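Local structure of acetoin utilization protein AcuB, putative (Vibrio cholerae, 2O16) at residues F76-L80 against F81-H85; D128-T131 against I132-L136. The protein is of unknown function but carries a pair of CBS domains, which suggests a regulatory role, possibly through nucleotide binding, and is named for acetoin utilization. All blocks are in the same frame, centred on the assembly; numbering follows the deposited sequence.

Contacts 1 and 2 are both local, between residues next along the chain, and lie in series, neither nested nor crossing. From the N terminus the chain passes strand 12-13, helix 24-34, strands 38-42 and 48-53 and helix 54-64 before reaching residues 76-85, where contact 1 closes the turn of the short helix 80-83 against helix 24-34 and strands 38-42 and 48-53. Helix 97-106 and the hairpin of strands 112-116 and 119-124 follow. Contact 2 then lies within helix 126-141, which packs on helix 97-106 and ties back to strand 12-13. The two contacts sit on opposite sides of the chain's centre, with centres 32 Å apart and nearest atoms about 18 Å apart.

Contact 1. Residues F76-L80 against F81-H85; sequences FETPL and FEVMH
Pro-79 and Phe-81 lie side by side and point the same way, the proline CB 3.6 Å from CE2 of the Phe-81 ring, which it meets obliquely. The ring is brought alongside the proline because CG of Phe-81 is lodged between its own backbone N and carbonyl carbon (chi1 76°); Arg-20 adds a cation-pi contact. Glu-82 also runs alongside Pro-79, its extended chain bringing OE1 to 3.8 Å from the proline CD. Thr-78 crosses both Glu-82 and Val-83 at about a right angle: its CG2 methyl, turned away from the backbone N, touches CG2 of Val-83 at 3.6 Å. In the backbone, Leu-80 O accepts from two amides. Met-84 N lies 2.8 Å from Leu-80 O, almost in line with the carbonyl, whereas Val-83 N, 2.9 Å from Leu-80 O, stands well above the carbonyl plane. Glu-82 N bonds Pro-79 O at 3.0 Å, also from above the plane. The Leu-80 side chain turns the other way, onto Val-52, Ile-41 and Ala-27. Bent i to i+3 bonds beside a straighter i to i+4 bond (159°) are typical of a short, weakly bonded helical turn, here helix 80-83, beside the strands of the CBS fold.

Contact 2. Residues D128-T131 against I132-L136; sequences DFVT and IAINL
A regular alpha-helical ladder of i to i+4 bonds joins residues 128-131 to 132-136, in the first half of helix 126-141. Ile-132 N, Ala-133 N, Ile-134 N and Asn-135 N bond the carbonyl oxygens of Asp-128, Phe-129, Val-130 and Thr-131 in turn; the shortest is Ala-133 N to Phe-129 O at 2.8 Å. One turn apart, CG1 of Val-130 meets CD1 of Ile-134 at 3.9 Å, the two chains crossing obliquely. CG1 of Val-130 lies opposite its backbone N (chi1 177°), which swings it along the helix toward the isoleucine, while CG1 of Ile-134 rests 3.3 Å from Val-130 O. Thr-131 and Asn-135 run side by side in the same direction, CG2 of Thr-131 3.9 Å from OD1 of Asn-135. Their polar ends make weak hydrogen bonds along the helix, Thr-131 OG1 to Ser-127 O and Asn-135 ND2 to Glu-138 OE1. This is the C-terminal helix of the chain, part of the second CBS motif, and its inner side carries Phe-129, whose ring packs on Leu-97, Ala-101 and Met-104 of helix 97-106. CG2 of Ile-132 approaches that ring obliquely, 4.3 Å from CD1 of Phe-129, and both residues touch Met-10. The buried carboxylate of Asp-128 ties the helix to strand 12-13 through OD1 and Thr-12 OG1, while OD2 bonds Thr-125 N at the helix start.

Contact 1. Residues F76-L80 against F81-H85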
ATOM      1  N   PHE A  76     -21.398  -4.905   1.164  1.00 33.07           N
ATOM      2  CA  PHE A  76     -20.938  -3.545   1.356  1.00 32.44           C
ATOM      3  C   PHE A  76     -20.651  -3.228   2.825  1.00 31.72           C
ATOM      4  O   PHE A  76     -19.800  -2.407   3.087  1.00 31.35           O
ATOM      5  CB  PHE A  76     -21.929  -2.533   0.738  1.00 33.71           C
ATOM      6  CG  PHE A  76     -23.259  -2.447   1.456  1.00 34.58           C
ATOM      7  CD1 PHE A  76     -24.135  -3.534   1.482  1.00 37.73           C
ATOM      8  CD2 PHE A  76     -23.634  -1.273   2.102  1.00 36.73           C
ATOM      9  CE1 PHE A  76     -25.361  -3.460   2.167  1.00 39.29           C
ATOM     10  CE2 PHE A  76     -24.862  -1.183   2.774  1.00 37.74           C
ATOM     11  CZ  PHE A  76     -25.727  -2.283   2.808  1.00 37.73           C
ATOM     12  N   GLU A  77     -21.313  -3.917   3.765  1.00 30.66           N
ATOM     13  CA  GLU A  77     -21.239  -3.643   5.210  0.50 30.82           C
ATOM     14  C   GLU A  77     -20.150  -4.424   5.966  1.00 29.88           C
ATOM     15  O   GLU A  77     -19.927  -4.190   7.159  1.00 30.07           O
ATOM     16  CB  GLU A  77     -22.600  -3.919   5.875  0.50 30.59           C
ATOM     17  CG  GLU A  77     -23.212  -5.289   5.537  0.50 31.56           C
ATOM     18  CD  GLU A  77     -24.531  -5.557   6.252  0.50 32.01           C
ATOM     19  OE1 GLU A  77     -24.562  -5.514   7.497  0.50 33.71           O
ATOM     20  OE2 GLU A  77     -25.539  -5.842   5.563  0.50 35.32           O
ATOM     21  N   THR A  78     -19.524  -5.384   5.292  1.00 28.32           N
ATOM     22  CA  THR A  78     -18.493  -6.205   5.930  1.00 27.25           C
ATOM     23  C   THR A  78     -17.414  -5.319   6.556  1.00 24.16           C
ATOM     24  O   THR A  78     -16.868  -4.477   5.872  1.00 24.89           O
ATOM     25  CB  THR A  78     -17.806  -7.124   4.910  1.00 27.51           C
ATOM     26  OG1 THR A  78     -18.802  -7.877   4.208  1.00 31.20           O
ATOM     27  CG2 THR A  78     -16.872  -8.081   5.632  1.00 28.24           C
ATOM     28  N   PRO A  79     -17.111  -5.494   7.854  1.00 22.88           N
ATOM     29  CA  PRO A  79     -15.998  -4.741   8.434  1.00 21.52           C
ATOM     30  C   PRO A  79     -14.656  -5.090   7.778  1.00 21.47           C
ATOM     31  O   PRO A  79     -14.454  -6.235   7.378  1.00 20.81           O
ATOM     32  CB  PRO A  79     -15.990  -5.157   9.895  1.00 21.99           C
ATOM     33  CG  PRO A  79     -17.333  -5.728  10.153  1.00 23.80           C
ATOM     34  CD  PRO A  79     -17.766  -6.356   8.852  1.00 23.19           C
ATOM     35  N   LEU A  80     -13.795  -4.089   7.599  1.00 20.30           N
ATOM     36  CA  LEU A  80     -12.500  -4.299   6.930  1.00 21.08           C
ATOM     37  C   LEU A  80     -11.620  -5.347   7.613  1.00 21.99           C
ATOM     38  O   LEU A  80     -10.895  -6.087   6.921  1.00 21.92           O
ATOM     39  CB  LEU A  80     -11.758  -2.967   6.733  1.00 20.55           C
ATOM     40  CG  LEU A  80     -12.486  -2.070   5.709  1.00 20.56           C
ATOM     41  CD1 LEU A  80     -12.107  -0.636   5.833  1.00 18.43           C
ATOM     42  CD2 LEU A  80     -12.297  -2.575   4.229  1.00 20.19           C
ATOM     43  N   PHE A  81     -11.672  -5.434   8.948  1.00 22.85           N
ATOM     44  CA  PHE A  81     -10.921  -6.508   9.632  1.00 24.16           C
ATOM     45  C   PHE A  81     -11.278  -7.933   9.126  1.00 25.46           C
ATOM     46  O   PHE A  81     -10.438  -8.854   9.211  1.00 24.83           O
ATOM     47  CB  PHE A  81     -10.954  -6.392  11.172  1.00 24.65           C
ATOM     48  CG  PHE A  81     -12.274  -6.814  11.816  1.00 25.92           C
ATOM     49  CD1 PHE A  81     -12.598  -8.175  11.969  1.00 29.00           C
ATOM     50  CD2 PHE A  81     -13.164  -5.859  12.289  1.00 25.58           C
ATOM     51  CE1 PHE A  81     -13.817  -8.557  12.564  1.00 29.84           C
ATOM     52  CE2 PHE A  81     -14.364  -6.218  12.884  1.00 27.35           C
ATOM     53  CZ  PHE A  81     -14.698  -7.581  13.019  1.00 28.81           C
ATOM     54  N   GLU A  82     -12.498  -8.109   8.611  1.00 25.66           N
ATOM     55  CA  GLU A  82     -12.906  -9.403   8.012  1.00 28.51           C
ATOM     56  C   GLU A  82     -12.420  -9.581   6.574  1.00 27.59           C
ATOM     57  O   GLU A  82     -12.384 -10.697   6.064  1.00 28.75           O
ATOM     58  CB  GLU A  82     -14.434  -9.592   8.068  1.00 28.16           C
ATOM     59  CG  GLU A  82     -14.935  -9.732   9.492  1.00 31.11           C
ATOM     60  CD  GLU A  82     -16.402 -10.100   9.619  1.00 33.02           C
ATOM     61  OE1 GLU A  82     -17.141 -10.102   8.606  1.00 36.95           O
ATOM     62  OE2 GLU A  82     -16.814 -10.397  10.766  1.00 38.83           O
ATOM     63  N   VAL A  83     -12.118  -8.480   5.895  1.00 27.04           N
ATOM     64  CA  VAL A  83     -11.706  -8.541   4.490  1.00 26.77           C
ATOM     65  C   VAL A  83     -10.172  -8.601   4.368  1.00 25.85           C
ATOM     66  O   VAL A  83      -9.623  -9.309   3.502  1.00 26.51           O
ATOM     67  CB  VAL A  83     -12.276  -7.341   3.694  1.00 27.16           C
ATOM     68  CG1 VAL A  83     -11.776  -7.338   2.241  1.00 29.20           C
ATOM     69  CG2 VAL A  83     -13.851  -7.339   3.733  1.00 27.62           C
ATOM     70  N   MET A  84      -9.468  -7.879   5.234  1.00 23.14           N
ATOM     71  CA  MET A  84      -8.017  -7.772   5.068  1.00 21.57           C
ATOM     72  C   MET A  84      -7.320  -9.119   5.379  1.00 20.79           C
ATOM     73  O   MET A  84      -7.744  -9.884   6.275  1.00 19.72           O
ATOM     74  CB  MET A  84      -7.445  -6.653   5.949  1.00 20.30           C
ATOM     75  CG  MET A  84      -7.475  -6.972   7.430  1.00 19.43           C
ATOM     76  SD  MET A  84      -7.253  -5.461   8.389  1.00 21.43           S
ATOM     77  CE  MET A  84      -6.997  -6.109  10.049  1.00 21.85           C
ATOM     78  N   HIS A  85      -6.261  -9.388   4.618  1.00 19.68           N
ATOM     79  CA  HIS A  85      -5.433 -10.575   4.812  1.00 19.74           C
ATOM     80  C   HIS A  85      -4.731 -10.510   6.152  1.00 19.09           C
ATOM     81  O   HIS A  85      -4.273  -9.436   6.554  1.00 18.53           O
ATOM     82  CB  HIS A  85      -4.393 -10.654   3.684  1.00 19.82           C
ATOM     83  CG  HIS A  85      -4.958 -11.209   2.416  1.00 23.22           C
ATOM     84  ND1 HIS A  85      -5.657 -12.401   2.377  1.00 30.88           N
ATOM     85  CD2 HIS A  85      -4.955 -10.735   1.152  1.00 26.39           C
ATOM     86  CE1 HIS A  85      -6.053 -12.638   1.135  1.00 28.33           C
ATOM     87  NE2 HIS A  85      -5.637 -11.645   0.375  1.00 26.83           N
TER

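Contact 2. Residues D128-T131 against I132-L136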
ATOM      1  N   ASP A 128       4.288   4.863  -7.392  1.00 18.38           N
ATOM      2  CA  ASP A 128       5.598   5.372  -6.999  1.00 18.02           C
ATOM      3  C   ASP A 128       6.724   4.955  -7.956  1.00 18.38           C
ATOM      4  O   ASP A 128       7.660   5.747  -8.214  1.00 19.13           O
ATOM      5  CB  ASP A 128       5.940   4.964  -5.554  1.00 18.04           C
ATOM      6  CG  ASP A 128       4.929   5.488  -4.558  1.00 19.39           C
ATOM      7  OD1 ASP A 128       4.597   6.697  -4.621  1.00 20.82           O
ATOM      8  OD2 ASP A 128       4.432   4.685  -3.749  1.00 19.85           O
ATOM      9  N   PHE A 129       6.652   3.720  -8.442  1.00 17.45           N
ATOM     10  CA  PHE A 129       7.600   3.221  -9.447  1.00 16.71           C
ATOM     11  C   PHE A 129       7.468   3.925 -10.781  1.00 16.94           C
ATOM     12  O   PHE A 129       8.462   4.150 -11.455  1.00 15.43           O
ATOM     13  CB  PHE A 129       7.458   1.714  -9.640  1.00 16.07           C
ATOM     14  CG  PHE A 129       7.945   0.918  -8.458  1.00 17.58           C
ATOM     15  CD1 PHE A 129       9.270   1.009  -8.044  1.00 17.33           C
ATOM     16  CD2 PHE A 129       7.070   0.110  -7.738  1.00 21.04           C
ATOM     17  CE1 PHE A 129       9.726   0.268  -6.914  1.00 20.46           C
ATOM     18  CE2 PHE A 129       7.527  -0.648  -6.619  1.00 20.16           C
ATOM     19  CZ  PHE A 129       8.833  -0.546  -6.218  1.00 17.30           C
ATOM     20  N   VAL A 130       6.239   4.267 -11.175  1.00 16.91           N
ATOM     21  CA  VAL A 130       6.103   5.121 -12.376  1.00 17.20           C
ATOM     22  C   VAL A 130       6.890   6.433 -12.251  1.00 16.47           C
ATOM     23  O   VAL A 130       7.608   6.822 -13.155  1.00 15.92           O
ATOM     24  CB  VAL A 130       4.609   5.400 -12.713  1.00 16.86           C
ATOM     25  CG1 VAL A 130       4.502   6.362 -13.921  1.00 17.96           C
ATOM     26  CG2 VAL A 130       3.859   4.085 -13.019  1.00 16.95           C
ATOM     27  N   THR A 131       6.743   7.124 -11.117  1.00 17.63           N
ATOM     28  CA  THR A 131       7.397   8.385 -10.855  1.00 18.73           C
ATOM     29  C   THR A 131       8.906   8.221 -10.883  1.00 19.76           C
ATOM     30  O   THR A 131       9.639   9.008 -11.502  1.00 18.18           O
ATOM     31  CB  THR A 131       6.990   8.946  -9.467  1.00 19.28           C
ATOM     32  OG1 THR A 131       5.585   9.202  -9.457  1.00 21.74           O
ATOM     33  CG2 THR A 131       7.738  10.279  -9.153  1.00 21.93           C
ATOM     34  N   ILE A 132       9.375   7.180 -10.210  1.00 19.56           N
ATOM     35  CA  ILE A 132      10.795   6.960 -10.189  1.00 20.98           C
ATOM     36  C   ILE A 132      11.336   6.554 -11.588  1.00 19.20           C
ATOM     37  O   ILE A 132      12.425   6.998 -11.965  1.00 20.00           O
ATOM     38  CB  ILE A 132      11.207   6.054  -8.987  1.00 22.23           C
ATOM     39  CG1 ILE A 132      12.566   6.504  -8.435  1.00 27.10           C
ATOM     40  CG2 ILE A 132      11.217   4.591  -9.360  1.00 23.92           C
ATOM     41  CD1 ILE A 132      12.477   7.675  -7.460  1.00 32.94           C
ATOM     42  N   ALA A 133      10.571   5.783 -12.370  1.00 18.70           N
ATOM     43  CA  ALA A 133      10.980   5.459 -13.767  1.00 17.64           C
ATOM     44  C   ALA A 133      11.121   6.731 -14.624  1.00 17.25           C
ATOM     45  O   ALA A 133      12.084   6.881 -15.413  1.00 16.68           O
ATOM     46  CB  ALA A 133       9.968   4.471 -14.437  1.00 17.70           C
ATOM     47  N   ILE A 134      10.157   7.636 -14.473  1.00 17.42           N
ATOM     48  CA  ILE A 134      10.204   8.935 -15.179  1.00 18.05           C
ATOM     49  C   ILE A 134      11.476   9.711 -14.791  1.00 19.45           C
ATOM     50  O   ILE A 134      12.223  10.179 -15.670  1.00 20.59           O
ATOM     51  CB  ILE A 134       8.934   9.771 -14.897  1.00 18.06           C
ATOM     52  CG1 ILE A 134       7.692   9.099 -15.519  1.00 16.94           C
ATOM     53  CG2 ILE A 134       9.072  11.260 -15.426  1.00 17.41           C
ATOM     54  CD1 ILE A 134       6.313   9.699 -14.973  1.00 17.65           C
ATOM     55  N   ASN A 135      11.750   9.827 -13.489  1.00 19.19           N
ATOM     56  CA  ASN A 135      12.922  10.589 -13.062  1.00 20.98           C
ATOM     57  C   ASN A 135      14.221   9.963 -13.560  1.00 19.17           C
ATOM     58  O   ASN A 135      15.142  10.678 -13.939  1.00 19.12           O
ATOM     59  CB  ASN A 135      12.966  10.816 -11.543  1.00 21.75           C
ATOM     60  CG  ASN A 135      11.781  11.609 -11.028  1.00 26.09           C
ATOM     61  OD1 ASN A 135      11.376  11.458  -9.869  1.00 29.66           O
ATOM     62  ND2 ASN A 135      11.185  12.423 -11.894  1.00 28.19           N
ATOM     63  N   LEU A 136      14.297   8.636 -13.557  1.00 18.33           N
ATOM     64  CA  LEU A 136      15.491   7.949 -14.086  1.00 18.36           C
ATOM     65  C   LEU A 136      15.640   8.142 -15.602  1.00 18.44           C
ATOM     66  O   LEU A 136      16.743   8.345 -16.107  1.00 17.21           O
ATOM     67  CB  LEU A 136      15.451   6.459 -13.748  1.00 18.24           C
ATOM     68  CG  LEU A 136      15.590   6.191 -12.232  1.00 18.63           C
ATOM     69  CD1 LEU A 136      15.222   4.755 -11.854  1.00 19.20           C
ATOM     70  CD2 LEU A 136      16.998   6.538 -11.706  1.00 20.60           C
TER